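Local structure of peptidase S9 prolyl oligopeptidase catalytic domain-containing protein (4HXF) at residues A[169-174]-A[185-190]; A[119-124]-A[152-157]. The protein is an acylaminoacyl peptidase, probably a serine hydrolase of the prolyl oligopeptidase family, that selects its substrates by assembling into a self-compartmentalizing hexamer. All coordinates share one frame; numbering follows the deposited sequence.

Interaction 1 (A[169-174]-A[185-190])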
ATOM      1  N   GLU A 169     -25.293  -7.310 -30.226  1.00 18.28           N
ATOM      2  CA  GLU A 169     -26.108  -7.287 -28.993  1.00 18.92           C
ATOM      3  C   GLU A 169     -27.548  -7.696 -29.265  1.00 17.81           C
ATOM      4  O   GLU A 169     -28.069  -7.583 -30.400  1.00 18.18           O
ATOM      5  CB  GLU A 169     -26.023  -5.935 -28.310  1.00 23.07           C
ATOM      6  CG  GLU A 169     -26.991  -4.895 -28.742  1.00 33.81           C
ATOM      7  CD  GLU A 169     -26.854  -3.611 -27.860  1.00 40.97           C
ATOM      8  OE1 GLU A 169     -27.872  -3.069 -27.439  1.00 47.09           O
ATOM      9  OE2 GLU A 169     -25.734  -3.211 -27.583  1.00 39.92           O
ATOM     10  N   LYS A 170     -28.167  -8.195 -28.220  1.00 17.07           N
ATOM     11  CA  LYS A 170     -29.564  -8.570 -28.223  1.00 18.52           C
ATOM     12  C   LYS A 170     -30.200  -8.172 -26.920  1.00 19.44           C
ATOM     13  O   LYS A 170     -29.506  -7.786 -25.989  1.00 16.80           O
ATOM     14  CB  LYS A 170     -29.681 -10.097 -28.392  1.00 20.38           C
ATOM     15  CG  LYS A 170     -29.353 -10.543 -29.779  1.00 19.50           C
ATOM     16  CD  LYS A 170     -30.335 -10.091 -30.888  1.00 21.14           C
ATOM     17  CE  LYS A 170     -30.048 -10.749 -32.229  1.00 24.31           C
ATOM     18  NZ  LYS A 170     -30.903 -10.037 -33.233  1.00 27.32           N
ATOM     19  N   PRO A 171     -31.549  -8.236 -26.858  1.00 18.66           N
ATOM     20  CA  PRO A 171     -32.180  -8.045 -25.547  1.00 19.93           C
ATOM     21  C   PRO A 171     -31.694  -8.920 -24.421  1.00 17.70           C
ATOM     22  O   PRO A 171     -31.022  -9.967 -24.694  1.00 17.21           O
ATOM     23  CB  PRO A 171     -33.674  -8.359 -25.878  1.00 25.40           C
ATOM     24  CG  PRO A 171     -33.779  -8.059 -27.321  1.00 24.21           C
ATOM     25  CD  PRO A 171     -32.497  -8.578 -27.930  1.00 21.97           C
ATOM     26  N   ARG A 172     -31.852  -8.470 -23.143  1.00 18.04           N
ATOM     27  CA  ARG A 172     -31.445  -9.231 -21.968  1.00 16.40           C
ATOM     28  C   ARG A 172     -32.059 -10.665 -22.061  1.00 15.69           C
ATOM     29  O   ARG A 172     -33.175 -10.836 -22.654  1.00 15.25           O
ATOM     30  CB  ARG A 172     -31.821  -8.527 -20.555  1.00 20.63           C
ATOM     31  CG  ARG A 172     -33.233  -8.458 -20.254  1.00 21.47           C
ATOM     32  CD  ARG A 172     -33.407  -7.663 -18.915  1.00 18.54           C
ATOM     33  NE  ARG A 172     -33.166  -6.313 -19.248  1.00 17.86           N
ATOM     34  CZ  ARG A 172     -33.617  -5.287 -18.516  1.00 16.85           C
ATOM     35  NH1 ARG A 172     -34.273  -5.552 -17.461  1.00 16.14           N
ATOM     36  NH2 ARG A 172     -33.429  -4.073 -18.885  1.00 16.14           N
ATOM     37  N   PHE A 173     -31.346 -11.609 -21.500  1.00 17.09           N
ATOM     38  CA  PHE A 173     -31.732 -12.998 -21.413  1.00 17.76           C
ATOM     39  C   PHE A 173     -31.793 -13.676 -22.775  1.00 18.84           C
ATOM     40  O   PHE A 173     -32.520 -14.641 -22.923  1.00 18.28           O
ATOM     41  CB  PHE A 173     -33.080 -13.041 -20.655  1.00 21.37           C
ATOM     42  CG  PHE A 173     -33.006 -13.502 -19.271  1.00 30.98           C
ATOM     43  CD1 PHE A 173     -33.659 -14.643 -18.883  1.00 43.12           C
ATOM     44  CD2 PHE A 173     -32.245 -12.832 -18.380  1.00 42.31           C
ATOM     45  CE1 PHE A 173     -33.559 -15.075 -17.569  1.00 48.38           C
ATOM     46  CE2 PHE A 173     -32.183 -13.237 -17.059  1.00 45.81           C
ATOM     47  CZ  PHE A 173     -32.878 -14.316 -16.681  1.00 33.52           C
ATOM     48  N   SER A 174     -30.963 -13.262 -23.733  1.00 16.00           N
ATOM     49  CA  SER A 174     -30.761 -13.965 -24.968  1.00 15.14           C
ATOM     50  C   SER A 174     -29.653 -14.959 -24.824  1.00 16.06           C
ATOM     51  O   SER A 174     -28.776 -14.898 -23.917  1.00 16.55           O
ATOM     52  CB  SER A 174     -30.525 -13.017 -26.132  1.00 15.96           C
ATOM     53  OG  SER A 174     -31.657 -12.116 -26.352  1.00 16.97           O
ATOM     54  N   VAL A 185     -29.472 -17.921 -32.412  1.00 15.17           N
ATOM     55  CA  VAL A 185     -29.704 -16.928 -31.384  1.00 14.61           C
ATOM     56  C   VAL A 185     -31.107 -17.000 -30.860  1.00 16.62           C
ATOM     57  O   VAL A 185     -32.035 -16.852 -31.654  1.00 17.99           O
ATOM     58  CB  VAL A 185     -29.376 -15.483 -31.828  1.00 16.29           C
ATOM     59  CG1 VAL A 185     -29.578 -14.414 -30.725  1.00 16.43           C
ATOM     60  CG2 VAL A 185     -27.860 -15.430 -32.416  1.00 16.49           C
ATOM     61  N   SER A 186     -31.294 -17.218 -29.558  1.00 14.29           N
ATOM     62  CA  SER A 186     -32.650 -17.346 -28.953  1.00 14.70           C
ATOM     63  C   SER A 186     -32.913 -16.106 -28.108  1.00 16.01           C
ATOM     64  O   SER A 186     -32.090 -15.799 -27.210  1.00 15.98           O
ATOM     65  CB  SER A 186     -32.770 -18.644 -28.122  1.00 13.65           C
ATOM     66  OG  SER A 186     -32.445 -19.784 -28.911  1.00 14.53           O
ATOM     67  N   VAL A 187     -34.002 -15.374 -28.416  1.00 15.29           N
ATOM     68  CA  VAL A 187     -34.249 -14.054 -27.810  1.00 14.70           C
ATOM     69  C   VAL A 187     -35.667 -14.154 -27.201  1.00 14.90           C
ATOM     70  O   VAL A 187     -36.608 -14.560 -27.857  1.00 14.17           O
ATOM     71  CB  VAL A 187     -34.232 -12.951 -28.873  1.00 16.69           C
ATOM     72  CG1 VAL A 187     -34.623 -11.621 -28.298  1.00 17.18           C
ATOM     73  CG2 VAL A 187     -32.849 -12.921 -29.621  1.00 16.58           C
ATOM     74  N   PRO A 188     -35.831 -13.693 -25.971  1.00 15.73           N
ATOM     75  CA  PRO A 188     -37.203 -13.699 -25.446  1.00 15.41           C
ATOM     76  C   PRO A 188     -38.140 -12.900 -26.332  1.00 15.66           C
ATOM     77  O   PRO A 188     -37.822 -11.779 -26.777  1.00 16.25           O
ATOM     78  CB  PRO A 188     -37.014 -13.071 -24.057  1.00 17.08           C
ATOM     79  CG  PRO A 188     -35.615 -13.287 -23.648  1.00 15.34           C
ATOM     80  CD  PRO A 188     -34.871 -13.148 -24.994  1.00 16.78           C
ATOM     81  N   HIS A 189     -39.337 -13.429 -26.587  1.00 16.24           N
ATOM     82  CA  HIS A 189     -40.280 -12.740 -27.401  1.00 16.43           C
ATOM     83  C   HIS A 189     -40.916 -11.606 -26.620  1.00 17.73           C
ATOM     84  O   HIS A 189     -41.260 -11.827 -25.498  1.00 18.12           O
ATOM     85  CB  HIS A 189     -41.380 -13.739 -27.878  1.00 17.29           C
ATOM     86  CG  HIS A 189     -42.409 -13.091 -28.727  1.00 19.40           C
ATOM     87  ND1 HIS A 189     -42.300 -12.953 -30.069  1.00 22.19           N
ATOM     88  CD2 HIS A 189     -43.637 -12.499 -28.369  1.00 21.16           C
ATOM     89  CE1 HIS A 189     -43.390 -12.279 -30.516  1.00 27.36           C
ATOM     90  NE2 HIS A 189     -44.172 -11.992 -29.463  1.00 24.45           N
ATOM     91  N   ARG A 190     -41.126 -10.486 -27.284  1.00 16.23           N
ATOM     92  CA  ARG A 190     -41.703  -9.330 -26.571  1.00 16.44           C
ATOM     93  C   ARG A 190     -43.170  -9.100 -26.938  1.00 18.05           C
ATOM     94  O   ARG A 190     -43.476  -8.842 -28.117  1.00 20.10           O
ATOM     95  CB  ARG A 190     -40.913  -8.057 -26.794  1.00 19.95           C
ATOM     96  CG  ARG A 190     -41.404  -6.923 -25.861  1.00 22.99           C
ATOM     97  CD  ARG A 190     -40.599  -5.599 -26.111  1.00 23.35           C
ATOM     98  NE  ARG A 190     -39.169  -5.706 -25.757  1.00 25.53           N
ATOM     99  CZ  ARG A 190     -38.712  -5.508 -24.508  1.00 24.98           C
ATOM    100  NH1 ARG A 190     -39.535  -5.208 -23.576  1.00 24.60           N
ATOM    101  NH2 ARG A 190     -37.441  -5.708 -24.241  1.00 29.20           N
TER

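Interaction 2 (A[119-124]-A[152-157])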
ATOM      1  N   LEU A 119     -17.220 -18.738 -29.405  1.00 14.70           N
ATOM      2  CA  LEU A 119     -18.320 -17.825 -29.157  1.00 14.45           C
ATOM      3  C   LEU A 119     -18.417 -17.533 -27.709  1.00 14.39           C
ATOM      4  O   LEU A 119     -18.546 -18.480 -26.911  1.00 15.33           O
ATOM      5  CB  LEU A 119     -19.629 -18.441 -29.638  1.00 14.70           C
ATOM      6  CG  LEU A 119     -20.955 -17.682 -29.335  1.00 15.61           C
ATOM      7  CD1 LEU A 119     -20.934 -16.269 -29.965  1.00 15.87           C
ATOM      8  CD2 LEU A 119     -22.222 -18.506 -29.670  1.00 13.46           C
ATOM      9  N   ALA A 120     -18.371 -16.270 -27.306  1.00 14.52           N
ATOM     10  CA  ALA A 120     -18.586 -15.866 -25.900  1.00 15.49           C
ATOM     11  C   ALA A 120     -19.881 -15.102 -25.849  1.00 16.83           C
ATOM     12  O   ALA A 120     -20.122 -14.151 -26.625  1.00 17.51           O
ATOM     13  CB  ALA A 120     -17.439 -15.012 -25.414  1.00 16.76           C
ATOM     14  N   VAL A 121     -20.695 -15.343 -24.837  1.00 16.09           N
ATOM     15  CA  VAL A 121     -21.932 -14.648 -24.594  1.00 16.09           C
ATOM     16  C   VAL A 121     -21.836 -14.035 -23.234  1.00 16.87           C
ATOM     17  O   VAL A 121     -21.389 -14.670 -22.283  1.00 17.35           O
ATOM     18  CB  VAL A 121     -23.118 -15.589 -24.722  1.00 18.36           C
ATOM     19  CG1 VAL A 121     -24.471 -14.795 -24.456  1.00 18.34           C
ATOM     20  CG2 VAL A 121     -23.110 -16.370 -26.033  1.00 18.57           C
ATOM     21  N   GLY A 122     -22.143 -12.755 -23.173  1.00 15.34           N
ATOM     22  CA  GLY A 122     -22.041 -11.991 -21.952  1.00 17.30           C
ATOM     23  C   GLY A 122     -23.103 -10.942 -21.878  1.00 15.74           C
ATOM     24  O   GLY A 122     -24.189 -11.067 -22.425  1.00 16.65           O
ATOM     25  N   PHE A 123     -22.833  -9.863 -21.122  1.00 16.72           N
ATOM     26  CA  PHE A 123     -23.842  -8.831 -20.956  1.00 16.47           C
ATOM     27  C   PHE A 123     -23.175  -7.464 -20.721  1.00 18.74           C
ATOM     28  O   PHE A 123     -21.941  -7.429 -20.380  1.00 20.24           O
ATOM     29  CB  PHE A 123     -24.788  -9.153 -19.812  1.00 16.48           C
ATOM     30  CG  PHE A 123     -24.126  -9.243 -18.472  1.00 17.77           C
ATOM     31  CD1 PHE A 123     -23.542 -10.431 -18.014  1.00 22.40           C
ATOM     32  CD2 PHE A 123     -24.044  -8.119 -17.660  1.00 20.80           C
ATOM     33  CE1 PHE A 123     -22.930 -10.480 -16.715  1.00 23.64           C
ATOM     34  CE2 PHE A 123     -23.450  -8.168 -16.401  1.00 25.46           C
ATOM     35  CZ  PHE A 123     -22.914  -9.342 -15.927  1.00 26.56           C
ATOM     36  N   LYS A 124     -23.959  -6.385 -20.872  1.00 19.26           N
ATOM     37  CA  LYS A 124     -23.498  -5.064 -20.610  1.00 23.38           C
ATOM     38  C   LYS A 124     -24.644  -4.292 -20.018  1.00 18.78           C
ATOM     39  O   LYS A 124     -25.790  -4.520 -20.396  1.00 20.95           O
ATOM     40  CB  LYS A 124     -22.957  -4.364 -21.862  1.00 28.26           C
ATOM     41  CG  LYS A 124     -23.851  -4.189 -23.074  1.00 40.36           C
ATOM     42  CD  LYS A 124     -23.164  -3.197 -24.064  1.00 46.41           C
ATOM     43  CE  LYS A 124     -23.553  -3.295 -25.548  1.00 49.42           C
ATOM     44  NZ  LYS A 124     -24.824  -3.985 -25.869  1.00 52.34           N
ATOM     45  N   THR A 152     -27.709  -8.433 -23.823  1.00 15.46           N
ATOM     46  CA  THR A 152     -26.843  -9.551 -24.071  1.00 14.23           C
ATOM     47  C   THR A 152     -25.824  -9.209 -25.152  1.00 15.41           C
ATOM     48  O   THR A 152     -26.201  -8.642 -26.186  1.00 16.32           O
ATOM     49  CB  THR A 152     -27.703 -10.763 -24.560  1.00 13.97           C
ATOM     50  OG1 THR A 152     -28.796 -10.968 -23.591  1.00 14.71           O
ATOM     51  CG2 THR A 152     -26.777 -12.037 -24.561  1.00 16.75           C
ATOM     52  N   THR A 153     -24.571  -9.634 -24.957  1.00 16.06           N
ATOM     53  CA  THR A 153     -23.520  -9.432 -25.931  1.00 14.74           C
ATOM     54  C   THR A 153     -23.006 -10.740 -26.434  1.00 15.23           C
ATOM     55  O   THR A 153     -22.889 -11.711 -25.686  1.00 15.08           O
ATOM     56  CB  THR A 153     -22.342  -8.586 -25.258  1.00 18.49           C
ATOM     57  OG1 THR A 153     -21.721  -9.413 -24.226  1.00 20.28           O
ATOM     58  CG2 THR A 153     -22.866  -7.229 -24.766  1.00 20.37           C
ATOM     59  N   PHE A 154     -22.702 -10.748 -27.704  1.00 15.20           N
ATOM     60  CA  PHE A 154     -22.221 -11.913 -28.373  1.00 14.39           C
ATOM     61  C   PHE A 154     -20.915 -11.567 -29.075  1.00 15.69           C
ATOM     62  O   PHE A 154     -20.864 -10.518 -29.782  1.00 15.67           O
ATOM     63  CB  PHE A 154     -23.183 -12.414 -29.443  1.00 15.58           C
ATOM     64  CG  PHE A 154     -24.528 -12.874 -28.891  1.00 16.00           C
ATOM     65  CD1 PHE A 154     -25.512 -11.947 -28.543  1.00 17.72           C
ATOM     66  CD2 PHE A 154     -24.750 -14.186 -28.683  1.00 17.94           C
ATOM     67  CE1 PHE A 154     -26.710 -12.381 -28.021  1.00 18.17           C
ATOM     68  CE2 PHE A 154     -25.983 -14.617 -28.162  1.00 19.77           C
ATOM     69  CZ  PHE A 154     -26.929 -13.693 -27.798  1.00 17.29           C
ATOM     70  N   TRP A 155     -19.849 -12.319 -28.750  1.00 15.49           N
ATOM     71  CA  TRP A 155     -18.551 -12.052 -29.335  1.00 15.18           C
ATOM     72  C   TRP A 155     -18.034 -13.287 -30.010  1.00 14.40           C
ATOM     73  O   TRP A 155     -17.955 -14.348 -29.380  1.00 15.94           O
ATOM     74  CB  TRP A 155     -17.528 -11.676 -28.259  1.00 16.37           C
ATOM     75  CG  TRP A 155     -17.787 -10.420 -27.431  1.00 20.72           C
ATOM     76  CD1 TRP A 155     -18.571  -9.368 -27.701  1.00 25.15           C
ATOM     77  CD2 TRP A 155     -17.038 -10.005 -26.226  1.00 30.17           C
ATOM     78  NE1 TRP A 155     -18.514  -8.427 -26.686  1.00 29.71           N
ATOM     79  CE2 TRP A 155     -17.604  -8.733 -25.809  1.00 32.47           C
ATOM     80  CE3 TRP A 155     -16.020 -10.570 -25.452  1.00 34.07           C
ATOM     81  CZ2 TRP A 155     -17.169  -8.060 -24.622  1.00 37.37           C
ATOM     82  CZ3 TRP A 155     -15.594  -9.886 -24.275  1.00 34.33           C
ATOM     83  CH2 TRP A 155     -16.157  -8.661 -23.884  1.00 38.64           C
ATOM     84  N   VAL A 156     -17.561 -13.181 -31.220  1.00 14.09           N
ATOM     85  CA  VAL A 156     -16.789 -14.266 -31.838  1.00 13.95           C
ATOM     86  C   VAL A 156     -15.305 -13.887 -31.678  1.00 15.22           C
ATOM     87  O   VAL A 156     -14.832 -12.825 -32.127  1.00 15.44           O
ATOM     88  CB  VAL A 156     -17.098 -14.406 -33.284  1.00 15.69           C
ATOM     89  CG1 VAL A 156     -16.237 -15.484 -33.936  1.00 15.05           C
ATOM     90  CG2 VAL A 156     -18.653 -14.657 -33.482  1.00 16.19           C
ATOM     91  N   ILE A 157     -14.576 -14.772 -31.026  1.00 14.17           N
ATOM     92  CA  ILE A 157     -13.173 -14.568 -30.674  1.00 13.70           C
ATOM     93  C   ILE A 157     -12.284 -15.499 -31.449  1.00 13.88           C
ATOM     94  O   ILE A 157     -12.440 -16.738 -31.444  1.00 15.67           O
ATOM     95  CB  ILE A 157     -12.935 -14.774 -29.163  1.00 14.73           C
ATOM     96  CG1 ILE A 157     -13.812 -13.868 -28.292  1.00 15.21           C
ATOM     97  CG2 ILE A 157     -11.444 -14.533 -28.738  1.00 15.17           C
ATOM     98  CD1 ILE A 157     -13.980 -14.419 -26.891  1.00 17.67           C
TER
HETATM   99  O   HOH W   1     -19.747 -11.342 -25.120  1.00 31.01           O
HETATM  100  O   HOH W   2     -20.186  -7.992 -22.523  1.00 38.82           O

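Interaction 1 (A[169-174]-A[185-190])
Pro-171 O is held from more than one direction, and the ring of Pro-171 packs on Val-187. Ser-174 OG donates to Pro-171 O at 2.8 Å, coming from above the carbonyl plane by 39°, and Thr-152 OG1 probably bonds to the same oxygen. A weak backbone bond from Ser-174 N also spans the type II turn of residues 171-174. The serine hydroxyl reaches back over the turn because OG stands anti to the carbonyl carbon, beside its own N (chi1 -60°). There Ser-174 OG lies 3.6 Å from both Val-187 CG1 and CG2, so a buried polar atom faces an apolar neighbour with its bonding directed into the turn. Pro-171 CD is 3.7 Å from Val-187 CG1, the two side chains crossing at about a right angle. Phe-173 CB touches Pro-188 CG, and Ser-174 CA makes a CA-H...O contact of 3.2 Å with Ser-186 O. The aliphatic part of Lys-170, bent at chi2 (-67°), lies against Val-185 and Val-187, while NZ forms a salt bridge with Glu-210. Strand 163-171, outermost in one propeller blade, thereby meets strand 182-188 of the next; Phe-154 of strand 151-158 packs against Lys-170, Ser-174 and Val-185.

Interaction 2 (A[119-124]-A[152-157])
Ala-120 and Trp-155 exchange two nearly straight backbone hydrogen bonds, in plane or nearly along the C=O axis. Gly-122 N likewise reaches Thr-153 O at 2.8 Å, but in return Thr-153 N stands 61° out of the Gly-122 carbonyl plane. Between these hydrogen-bonded antiparallel pairs lies the non-hydrogen-bonded pair Val-121 and Phe-154, side chains alongside: Val-121 CG2 is 3.8 Å from Phe-154 CD2, and Val-121 CG1 sits over one face of the ring. Val-121 CG1 also meets Thr-152 CG2 at 3.6 Å. On the other sheet face, Ala-120 CB is 3.8 Å from Ile-157 CD1. Here the Thr-153 hydroxyl takes the crowded position between backbone N and carbonyl carbon (chi1 67°), with Thr-153 OG1 3.1 Å from Gly-122 C. Thr-153 CG2 lies 3.6 Å from Lys-124 CG; the Lys-124 amine pairs with Glu-169, at a doubtfully short distance. Two waters serve Thr-153 OG1: one, 2.7 Å away, donates to Phe-123 O, the other to Ala-120 O over a face of the Trp-155 indole. Further out, Phe-168 stacks on Phe-154, and Leu-101 of the preceding blade touches Trp-155. The Phe-154 face is thus mainly apolar, whereas the Thr-153 face mixes apolar contacts with a water-linked hydroxyl.

In the fold
From the N terminus, the chain first runs through 119-124, leaves on a 27-residue excursion containing short strands, and returns antiparallel at 152-157, where interaction 2 closes that loop within one propeller blade. A short connection leads into strand 163-171, the outermost of the same blade. Interaction 1 then closes a shorter loop, the ten residues 175-184 that start the next blade. The two closures follow in series, neither nesting nor crossing, with centres about 12 Å apart. They touch where Lys-124 pairs with Glu-169 and where Thr-152 OG1 meets Pro-171 O. Interaction 2 therefore knits the interior of a blade, whereas interaction 1 ties its outer edge to the blade that follows.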